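TRNA (adenine(58)-N(1))-methyltransferase TrmI (Thermus thermophilus, PDB 2PWY) transfers a methyl group from S-adenosyl-L-methionine to N1 of adenosine 58 in tRNA, a modification this thermophile needs to grow at extreme temperatures. Local coordinates at residues H31-S36 / L55-S60; P64-Y69 / R142-V147; R99-G104 / A165-V170. All coordinates share one frame; numbering follows the deposited sequence.

Interaction 1 (H31-S36 / L55-S60); sequences HHHKGS and LGEELS
Glu57 stands at the middle of this contact, set between the side chains of His32 and Lys34. Its CG lies anti to the backbone N (chi1 -177°) and the chain then bends at chi2, which turns the carboxylate toward the His32 imidazole. Glu57 OE1 comes within 3.2 Å of His32 CE1, with the carboxylate and ring planes nearly perpendicular. The other flank of Glu57 is aliphatic: Lys34 CB and CD each pack 3.7 Å from Glu57 CB, the two chains crossing at about a right angle. Farther out, Lys34 CD also rests 3.7 Å from Leu55 CB, and the bend at chi4 leaves NZ near Leu55 CB and CD1. Leu59 closes the imidazole from one face, its CD2 almost on the ring normal, 4.2 Å from the ring centroid, in a CH-pi contact. The next shell fixes these groups. Glu57 OE2 accepts from Glu58 N at 2.9 Å through its anti lone pair and is also hydrogen-bonded to Arg15 N. His32 NE2 is hydrogen-bonded to Asp14 OD2, while His32 ND1 accepts a weak bond from Lys34 N. An alanine in place of Glu57 would probably loosen the packing of Lys34 and leave the amides of Glu58 and Arg15 without their shared acceptor. A type I beta turn from His32 to Gly35, closed by Gly35 N to His32 O, sets the His32 and Lys34 side chains toward 55-60. The arrangement is that of a beta-turn connection between short antiparallel strands 29-30 and 37-38, packed against the entry to strand 58-62 in the small N-terminal domain.

Interaction 2 (P64-Y69 / R142-V147); sequences PTLEEY and RAFWQV
The ring of Phe144, in segment 142-147, is the bump of this contact, and the first turn of helix 66-72 with the residues before it supplies the hollow. Tyr69 forms one wall. The two aromatic side chains reach toward each other tip to tip, each with CG anti to its own backbone N, and overlap as an offset stack with centroids 4.3 Å apart and planes inclined by 18°. The overlap is tightest where Phe144 CD1 lies 3.4 Å from Tyr69 CG, near the rim of the tyrosine ring, while Phe144 CB sits over the same face in a CH-pi contact. Leu66 CD1 touches the phenylalanine ring at Phe144 CE2, 3.6 Å away. Pro64 O meets that ring at its edge, 3.7 Å from Phe144 CE1. A smaller bump, Ala143 CB, fits against the far end of the tyrosine, 3.5 Å from Tyr69 OH; that hydroxyl is also hydrogen-bonded to Asn140 O, which ties the tyrosine tip to helix 131-144. The helix start that carries Leu66 and Tyr69 is fixed by a capping box. Thr65 is the N-cap: Thr65 OG1 accepts from Glu68 N at 3.0 Å, and Glu68 OE1 in return accepts from Thr65 N at 2.9 Å. Leu66 reaches on to Leu112 and Phe113 of helix 109-118, and Glu67 and Glu68 form salt bridges with Arg220 and Arg253 of a second subunit. The whole is an offset aromatic stack beside a capping-box helix N-terminus, joining helix 66-72 to the segment at helix 131-144 of the class I, Rossmann-like methyltransferase fold.

Interaction 3 (R99-G104 / A165-V170); sequences RVLEAG and AAYDGV. With SAH (S-adenosyl-L-homocysteine), chain E.
Strands 99-103 and 167-173 run parallel as neighbours in the central sheet of a class I, Rossmann-like methyltransferase fold, and Leu101 pairs with Val170 across them. Leu101 N donates to Gly169 O at 3.1 Å, almost straight, and the side chains of Leu101 and Val170 lie alongside each other on one face of the sheet. Just past the strand, Gly104 CA comes 3.3 Å from O4' of S-adenosyl-L-homocysteine. At the start of the pairing, Asp168 bonds both the N-H and the C=O of Arg99: Asp168 OD2 accepts from Arg99 N through the anti lone pair, and Asp168 N donates to Arg99 O at 2.7 Å, nearly along the C=O axis. Asp168 OD1 is left to a salt bridge with Lys189. Tyr167, its OH bonded to Glu125, has Leu101 CD1 on one face of its ring and receives the arginine on the other. The Arg99 side chain folds back over the second segment. Arg99 CB lies 3.9 Å from Asp168 OD2, with CG anti to the carbonyl carbon; CD passes Ala166 O; and the bend at chi3 (87°) lays NH1 over the Tyr167 face, offset toward the rim, a cation-pi contact with Arg99 CZ 4.9 Å from the ring centroid. Arg99 NH2 donates to a water. Arg99 NH1 donates to Ala166 O at 3.1 Å, that oxygen near the guanidinium plane but NH1 well above the carbonyl plane.

Overall arrangement
The three contacts follow the chain from the N-terminal domain into the catalytic core. Interaction 1 closes first; strand 58-62 leads out of it directly into helix 66-72, so it adjoins interaction 2 in sequence although their centres are about 25 Å apart. Interactions 2 and 3 alternate along the chain, and their nearest atoms are about 11 Å apart. Both lie near the cofactor pocket: in interaction 2 the Leu66 side chain is about 9 Å from the bound S-adenosyl-L-homocysteine, whereas interaction 3 touches it through Gly104. Interaction 1 is remote, its centre about 45 Å from that of interaction 3, in the domain that may take part in tRNA recognition.

Interaction 1 (H31-S36 / L55-S60)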
loop_
_atom_site.group_PDB
_atom_site.type_symbol
_atom_site.label_atom_id
_atom_site.label_comp_id
_atom_site.label_asym_id
_atom_site.label_seq_id
_atom_site.Cartn_x
_atom_site.Cartn_y
_atom_site.Cartn_z
ATOM N N HIS A 31 2.683 36.758 -14.835
ATOM C CA HIS A 31 2.248 37.519 -13.671
ATOM C C HIS A 31 2.313 36.658 -12.427
ATOM O O HIS A 31 1.941 35.482 -12.453
ATOM C CB HIS A 31 0.838 38.078 -13.878
ATOM C CG HIS A 31 0.734 39.005 -15.047
ATOM N ND1 HIS A 31 1.074 40.338 -14.971
ATOM C CD2 HIS A 31 0.355 38.785 -16.329
ATOM C CE1 HIS A 31 0.899 40.904 -16.153
ATOM N NE2 HIS A 31 0.467 39.983 -16.996
ATOM N N HIS A 32 2.805 37.248 -11.341
ATOM C CA HIS A 32 3.018 36.523 -10.093
ATOM C C HIS A 32 3.062 37.525 -8.949
ATOM O O HIS A 32 3.558 38.642 -9.130
ATOM C CB HIS A 32 4.324 35.727 -10.163
ATOM C CG HIS A 32 4.513 34.775 -9.029
ATOM N ND1 HIS A 32 5.098 35.148 -7.836
ATOM C CD2 HIS A 32 4.197 33.466 -8.901
ATOM C CE1 HIS A 32 5.133 34.107 -7.024
ATOM N NE2 HIS A 32 4.596 33.073 -7.647
ATOM N N HIS A 33 2.564 37.122 -7.780
ATOM C CA HIS A 33 2.364 38.062 -6.665
ATOM C C HIS A 33 3.630 38.764 -6.140
ATOM O O HIS A 33 3.559 39.892 -5.637
ATOM C CB HIS A 33 1.529 37.439 -5.531
ATOM C CG HIS A 33 2.281 36.475 -4.665
ATOM N ND1 HIS A 33 2.599 35.195 -5.070
ATOM C CD2 HIS A 33 2.748 36.594 -3.396
ATOM C CE1 HIS A 33 3.244 34.574 -4.097
ATOM N NE2 HIS A 33 3.347 35.400 -3.070
ATOM N N LYS A 34 4.779 38.113 -6.269
ATOM C CA LYS A 34 6.034 38.747 -5.851
ATOM C C LYS A 34 6.857 39.290 -7.021
ATOM O O LYS A 34 8.065 39.486 -6.908
ATOM C CB LYS A 34 6.855 37.815 -4.955
ATOM C CG LYS A 34 6.346 37.748 -3.507
ATOM C CD LYS A 34 7.461 37.342 -2.554
ATOM C CE LYS A 34 6.941 36.682 -1.284
ATOM N NZ LYS A 34 6.306 37.654 -0.349
ATOM N N GLY A 35 6.193 39.564 -8.139
ATOM C CA GLY A 35 6.872 40.194 -9.262
ATOM C C GLY A 35 6.604 39.506 -10.581
ATOM O O GLY A 35 6.803 38.288 -10.717
ATOM N N SER A 36 6.135 40.294 -11.548
ATOM C CA SER A 36 5.938 39.813 -12.911
ATOM C C SER A 36 7.268 39.738 -13.654
ATOM O O SER A 36 8.193 40.507 -13.375
ATOM C CB SER A 36 4.955 40.710 -13.657
ATOM O OG SER A 36 3.661 40.596 -13.087
ATOM N N LEU A 55 11.231 40.180 -2.584
ATOM C CA LEU A 55 11.090 39.621 -1.233
ATOM C C LEU A 55 11.560 38.168 -1.110
ATOM O O LEU A 55 10.864 37.322 -0.527
ATOM C CB LEU A 55 9.645 39.795 -0.748
ATOM C CG LEU A 55 9.166 41.256 -0.719
ATOM C CD1 LEU A 55 7.674 41.342 -0.456
ATOM C CD2 LEU A 55 9.946 42.072 0.310
ATOM N N GLY A 56 12.738 37.884 -1.671
ATOM C CA GLY A 56 13.332 36.547 -1.619
ATOM C C GLY A 56 12.745 35.509 -2.565
ATOM O O GLY A 56 13.208 34.357 -2.594
ATOM N N GLU A 57 11.728 35.899 -3.335
ATOM C CA GLU A 57 11.112 34.997 -4.307
ATOM C C GLU A 57 12.072 34.684 -5.449
ATOM O O GLU A 57 12.898 35.512 -5.842
ATOM C CB GLU A 57 9.795 35.569 -4.839
ATOM C CG GLU A 57 9.012 34.682 -5.813
ATOM C CD GLU A 57 8.552 33.368 -5.201
ATOM O OE1 GLU A 57 7.359 33.267 -4.826
ATOM O OE2 GLU A 57 9.377 32.437 -5.096
ATOM N N GLU A 58 11.940 33.468 -5.970
ATOM C CA GLU A 58 12.765 32.986 -7.045
ATOM C C GLU A 58 11.930 31.989 -7.833
ATOM O O GLU A 58 11.364 31.047 -7.265
ATOM C CB GLU A 58 14.019 32.328 -6.473
ATOM C CG GLU A 58 15.026 31.883 -7.504
ATOM C CD GLU A 58 16.363 31.579 -6.877
ATOM O OE1 GLU A 58 16.600 30.415 -6.479
ATOM O OE2 GLU A 58 17.177 32.519 -6.781
ATOM N N LEU A 59 11.836 32.223 -9.135
ATOM C CA LEU A 59 11.134 31.320 -10.033
ATOM C C LEU A 59 12.148 30.413 -10.706
ATOM O O LEU A 59 13.016 30.885 -11.446
ATOM C CB LEU A 59 10.353 32.111 -11.091
ATOM C CG LEU A 59 9.348 33.125 -10.524
ATOM C CD1 LEU A 59 8.769 33.982 -11.630
ATOM C CD2 LEU A 59 8.231 32.423 -9.733
ATOM N N SER A 60 12.045 29.111 -10.460
ATOM C CA SER A 60 12.948 28.184 -11.127
ATOM C C SER A 60 12.315 27.833 -12.461
ATOM O O SER A 60 11.101 27.622 -12.543
ATOM C CB SER A 60 13.191 26.935 -10.292
ATOM O OG SER A 60 11.971 26.292 -10.011
#

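Interaction 2 (P64-Y69 / R142-V147)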
loop_
_atom_site.group_PDB
_atom_site.type_symbol
_atom_site.label_atom_id
_atom_site.label_comp_id
_atom_site.label_asym_id
_atom_site.label_seq_id
_atom_site.Cartn_x
_atom_site.Cartn_y
_atom_site.Cartn_z
ATOM N N PRO A 64 9.249 21.126 -18.837
ATOM C CA PRO A 64 8.381 20.185 -18.106
ATOM C C PRO A 64 8.584 18.775 -18.630
ATOM O O PRO A 64 8.679 18.579 -19.846
ATOM C CB PRO A 64 6.954 20.664 -18.428
ATOM C CG PRO A 64 7.093 21.526 -19.664
ATOM C CD PRO A 64 8.485 22.064 -19.689
ATOM N N THR A 65 8.705 17.821 -17.716
ATOM C CA THR A 65 8.654 16.420 -18.087
ATOM C C THR A 65 7.233 16.093 -18.564
ATOM O O THR A 65 6.286 16.857 -18.311
ATOM C CB THR A 65 8.987 15.513 -16.900
ATOM O OG1 THR A 65 7.978 15.663 -15.888
ATOM C CG2 THR A 65 10.367 15.859 -16.309
ATOM N N LEU A 66 7.070 14.954 -19.241
ATOM C CA LEU A 66 5.740 14.545 -19.674
ATOM C C LEU A 66 4.795 14.383 -18.467
ATOM O O LEU A 66 3.629 14.768 -18.539
ATOM C CB LEU A 66 5.818 13.273 -20.526
ATOM C CG LEU A 66 4.493 12.721 -21.059
ATOM C CD1 LEU A 66 3.711 13.780 -21.847
ATOM C CD2 LEU A 66 4.728 11.485 -21.913
ATOM N N GLU A 67 5.314 13.835 -17.361
ATOM C CA GLU A 67 4.564 13.773 -16.107
ATOM C C GLU A 67 4.082 15.171 -15.684
ATOM O O GLU A 67 2.897 15.371 -15.428
ATOM C CB GLU A 67 5.418 13.140 -15.008
ATOM C CG GLU A 67 4.711 13.057 -13.653
ATOM C CD GLU A 67 5.594 12.443 -12.584
ATOM O OE1 GLU A 67 6.841 12.470 -12.742
ATOM O OE2 GLU A 67 5.029 11.916 -11.599
ATOM N N GLU A 68 4.996 16.141 -15.630
ATOM C CA GLU A 68 4.640 17.514 -15.220
ATOM C C GLU A 68 3.617 18.134 -16.161
ATOM O O GLU A 68 2.676 18.795 -15.721
ATOM C CB GLU A 68 5.880 18.397 -15.131
ATOM C CG GLU A 68 6.744 18.055 -13.919
ATOM C CD GLU A 68 8.111 18.728 -13.922
ATOM O OE1 GLU A 68 8.666 18.997 -15.011
ATOM O OE2 GLU A 68 8.640 18.953 -12.814
ATOM N N TYR A 69 3.806 17.905 -17.454
ATOM C CA TYR A 69 2.896 18.406 -18.465
ATOM C C TYR A 69 1.471 17.859 -18.291
ATOM O O TYR A 69 0.514 18.640 -18.274
ATOM C CB TYR A 69 3.437 18.080 -19.856
ATOM C CG TYR A 69 2.653 18.717 -20.963
ATOM C CD1 TYR A 69 2.606 20.109 -21.100
ATOM C CD2 TYR A 69 1.957 17.942 -21.872
ATOM C CE1 TYR A 69 1.874 20.711 -22.145
ATOM C CE2 TYR A 69 1.220 18.526 -22.912
ATOM C CZ TYR A 69 1.185 19.907 -23.042
ATOM O OH TYR A 69 0.457 20.469 -24.071
ATOM N N ARG A 142 -0.090 18.616 -29.643
ATOM C CA ARG A 142 0.731 19.361 -30.585
ATOM C C ARG A 142 1.650 20.371 -29.889
ATOM O O ARG A 142 2.753 20.642 -30.374
ATOM C CB ARG A 142 -0.139 19.972 -31.683
ATOM C CG ARG A 142 -0.683 18.868 -32.596
ATOM C CD ARG A 142 -1.972 19.222 -33.331
ATOM N NE ARG A 142 -2.393 18.085 -34.155
ATOM C CZ ARG A 142 -3.490 18.050 -34.906
ATOM N NH1 ARG A 142 -4.311 19.093 -34.956
ATOM N NH2 ARG A 142 -3.764 16.959 -35.612
ATOM N N ALA A 143 1.218 20.869 -28.729
ATOM C CA ALA A 143 1.986 21.851 -27.957
ATOM C C ALA A 143 3.240 21.250 -27.327
ATOM O O ALA A 143 4.165 21.980 -26.942
ATOM C CB ALA A 143 1.105 22.482 -26.876
ATOM N N PHE A 144 3.267 19.919 -27.224
ATOM C CA PHE A 144 4.326 19.215 -26.501
ATOM C C PHE A 144 5.149 18.292 -27.398
ATOM O O PHE A 144 6.310 18.001 -27.093
ATOM C CB PHE A 144 3.691 18.381 -25.386
ATOM C CG PHE A 144 4.665 17.893 -24.356
ATOM C CD1 PHE A 144 5.115 18.747 -23.348
ATOM C CD2 PHE A 144 5.120 16.579 -24.372
ATOM C CE1 PHE A 144 6.012 18.294 -22.369
ATOM C CE2 PHE A 144 6.023 16.131 -23.405
ATOM C CZ PHE A 144 6.458 16.990 -22.399
ATOM N N TRP A 145 4.550 17.860 -28.506
ATOM C CA TRP A 145 5.069 16.762 -29.316
ATOM C C TRP A 145 4.851 17.077 -30.787
ATOM O O TRP A 145 3.708 17.249 -31.227
ATOM C CB TRP A 145 4.304 15.495 -28.926
ATOM C CG TRP A 145 4.601 14.207 -29.672
ATOM C CD1 TRP A 145 3.774 13.587 -30.554
ATOM C CD2 TRP A 145 5.757 13.352 -29.535
ATOM N NE1 TRP A 145 4.330 12.406 -30.991
ATOM C CE2 TRP A 145 5.548 12.237 -30.387
ATOM C CE3 TRP A 145 6.940 13.419 -28.787
ATOM C CZ2 TRP A 145 6.484 11.211 -30.526
ATOM C CZ3 TRP A 145 7.884 12.385 -28.925
ATOM C CH2 TRP A 145 7.635 11.289 -29.788
ATOM N N GLN A 146 5.949 17.146 -31.532
ATOM C CA GLN A 146 5.915 17.568 -32.927
ATOM C C GLN A 146 5.983 16.418 -33.942
ATOM O O GLN A 146 5.854 16.651 -35.151
ATOM C CB GLN A 146 7.027 18.598 -33.194
ATOM N N VAL A 147 6.178 15.193 -33.458
ATOM C CA VAL A 147 6.280 14.023 -34.330
ATOM C C VAL A 147 4.890 13.632 -34.832
ATOM O O VAL A 147 3.960 13.484 -34.037
ATOM C CB VAL A 147 6.972 12.831 -33.603
ATOM C CG1 VAL A 147 6.968 11.581 -34.464
ATOM C CG2 VAL A 147 8.403 13.200 -33.186
#

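Interaction 3 (R99-G104 / A165-V170)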
loop_
_atom_site.group_PDB
_atom_site.type_symbol
_atom_site.label_atom_id
_atom_site.label_comp_id
_atom_site.label_asym_id
_atom_site.label_seq_id
_atom_site.Cartn_x
_atom_site.Cartn_y
_atom_site.Cartn_z
ATOM N N ARG A 99 1.985 -0.287 -33.787
ATOM C CA ARG A 99 0.750 0.434 -34.090
ATOM C C ARG A 99 -0.227 0.160 -32.955
ATOM O O ARG A 99 -0.567 -0.996 -32.694
ATOM C CB ARG A 99 0.187 -0.038 -35.427
ATOM C CG ARG A 99 1.177 0.106 -36.571
ATOM C CD ARG A 99 0.659 -0.495 -37.875
ATOM N NE ARG A 99 -0.150 0.452 -38.648
ATOM C CZ ARG A 99 -1.469 0.368 -38.777
ATOM N NH1 ARG A 99 -2.124 -0.618 -38.182
ATOM N NH2 ARG A 99 -2.138 1.259 -39.507
ATOM N N VAL A 100 -0.649 1.221 -32.274
ATOM C CA VAL A 100 -1.517 1.078 -31.109
ATOM C C VAL A 100 -2.836 1.817 -31.315
ATOM O O VAL A 100 -2.853 2.957 -31.774
ATOM C CB VAL A 100 -0.796 1.522 -29.800
ATOM C CG1 VAL A 100 -0.348 2.999 -29.858
ATOM C CG2 VAL A 100 -1.672 1.257 -28.576
ATOM N N LEU A 101 -3.926 1.140 -30.966
ATOM C CA LEU A 101 -5.266 1.709 -31.059
ATOM C C LEU A 101 -5.632 2.304 -29.703
ATOM O O LEU A 101 -5.418 1.667 -28.665
ATOM C CB LEU A 101 -6.261 0.609 -31.427
ATOM C CG LEU A 101 -7.709 1.014 -31.712
ATOM C CD1 LEU A 101 -7.820 1.890 -32.961
ATOM C CD2 LEU A 101 -8.572 -0.275 -31.832
ATOM N N GLU A 102 -6.197 3.511 -29.718
ATOM C CA GLU A 102 -6.585 4.185 -28.484
ATOM C C GLU A 102 -7.988 4.759 -28.542
ATOM O O GLU A 102 -8.372 5.367 -29.539
ATOM C CB GLU A 102 -5.619 5.345 -28.157
ATOM C CG GLU A 102 -6.021 6.095 -26.879
ATOM C CD GLU A 102 -5.263 7.406 -26.634
ATOM O OE1 GLU A 102 -4.913 8.124 -27.600
ATOM O OE2 GLU A 102 -5.022 7.718 -25.442
ATOM N N ALA A 103 -8.740 4.587 -27.459
ATOM C CA ALA A 103 -9.959 5.383 -27.237
ATOM C C ALA A 103 -10.232 5.482 -25.728
ATOM O O ALA A 103 -9.938 4.534 -25.001
ATOM C CB ALA A 103 -11.158 4.752 -27.963
ATOM N N GLY A 104 -10.745 6.621 -25.238
ATOM C CA GLY A 104 -10.931 7.847 -26.030
ATOM C C GLY A 104 -9.738 8.784 -25.893
ATOM O O GLY A 104 -9.070 8.786 -24.855
ATOM N N ALA A 165 -6.374 -7.500 -37.169
ATOM C CA ALA A 165 -5.062 -7.975 -36.707
ATOM C C ALA A 165 -3.924 -7.066 -37.190
ATOM O O ALA A 165 -2.831 -7.545 -37.527
ATOM C CB ALA A 165 -4.829 -9.436 -37.137
ATOM N N ALA A 166 -4.183 -5.759 -37.224
ATOM C CA ALA A 166 -3.191 -4.781 -37.684
ATOM C C ALA A 166 -2.530 -4.017 -36.539
ATOM O O ALA A 166 -1.540 -3.324 -36.748
ATOM C CB ALA A 166 -3.809 -3.802 -38.697
ATOM N N TYR A 167 -3.070 -4.168 -35.333
ATOM C CA TYR A 167 -2.608 -3.391 -34.179
ATOM C C TYR A 167 -1.886 -4.252 -33.160
ATOM O O TYR A 167 -2.288 -5.394 -32.878
ATOM C CB TYR A 167 -3.787 -2.650 -33.540
ATOM C CG TYR A 167 -4.387 -1.643 -34.496
ATOM C CD1 TYR A 167 -3.967 -0.311 -34.482
ATOM C CD2 TYR A 167 -5.321 -2.038 -35.470
ATOM C CE1 TYR A 167 -4.488 0.623 -35.389
ATOM C CE2 TYR A 167 -5.860 -1.118 -36.375
ATOM C CZ TYR A 167 -5.438 0.211 -36.319
ATOM O OH TYR A 167 -5.963 1.117 -37.206
ATOM N N ASP A 168 -0.823 -3.672 -32.608
ATOM C CA ASP A 168 0.062 -4.349 -31.677
ATOM C C ASP A 168 -0.419 -4.247 -30.226
ATOM O O ASP A 168 0.082 -4.960 -29.351
ATOM C CB ASP A 168 1.486 -3.816 -31.824
ATOM C CG ASP A 168 2.031 -4.040 -33.222
ATOM O OD1 ASP A 168 2.232 -5.221 -33.605
ATOM O OD2 ASP A 168 2.211 -3.043 -33.958
ATOM N N GLY A 169 -1.417 -3.404 -30.001
ATOM C CA GLY A 169 -1.946 -3.175 -28.653
ATOM C C GLY A 169 -3.181 -2.318 -28.778
ATOM O O GLY A 169 -3.367 -1.627 -29.795
ATOM N N VAL A 170 -4.036 -2.392 -27.766
ATOM C CA VAL A 170 -5.229 -1.548 -27.683
ATOM C C VAL A 170 -5.269 -0.930 -26.292
ATOM O O VAL A 170 -5.321 -1.652 -25.304
ATOM C CB VAL A 170 -6.532 -2.342 -27.923
ATOM C CG1 VAL A 170 -7.757 -1.444 -27.703
ATOM C CG2 VAL A 170 -6.549 -2.943 -29.354
HETATM N N SAH E . -6.801 8.874 -21.501
HETATM C CA SAH E . -7.321 10.247 -21.807
HETATM C CB SAH E . -8.610 10.525 -21.044
HETATM C CG SAH E . -9.808 9.771 -21.627
HETATM S SD SAH E . -11.338 10.349 -20.844
HETATM C C SAH E . -6.244 11.259 -21.466
HETATM O O SAH E . -5.201 10.886 -20.907
HETATM O OXT SAH E . -6.388 12.450 -21.761
HETATM C "C5'" SAH E . -12.451 9.287 -21.801
HETATM C "C4'" SAH E . -12.757 9.870 -23.185
HETATM O "O4'" SAH E . -13.283 8.846 -24.005
HETATM C "C3'" SAH E . -13.792 11.002 -23.206
HETATM O "O3'" SAH E . -13.225 12.107 -23.902
HETATM C "C2'" SAH E . -14.992 10.415 -23.950
HETATM O "O2'" SAH E . -15.654 11.341 -24.781
HETATM C "C1'" SAH E . -14.334 9.369 -24.814
HETATM N N9 SAH E . -15.120 8.182 -25.189
HETATM C C8 SAH E . -15.886 7.406 -24.365
HETATM N N7 SAH E . -16.354 6.372 -25.101
HETATM C C5 SAH E . -15.865 6.447 -26.358
HETATM C C6 SAH E . -16.028 5.649 -27.496
HETATM N N6 SAH E . -16.787 4.542 -27.467
HETATM N N1 SAH E . -15.370 6.029 -28.659
HETATM C C2 SAH E . -14.592 7.160 -28.699
HETATM N N3 SAH E . -14.450 7.944 -27.571
HETATM C C4 SAH E . -15.075 7.588 -26.423
HETATM O O HOH W 1 -4.358 -0.294 -39.976
#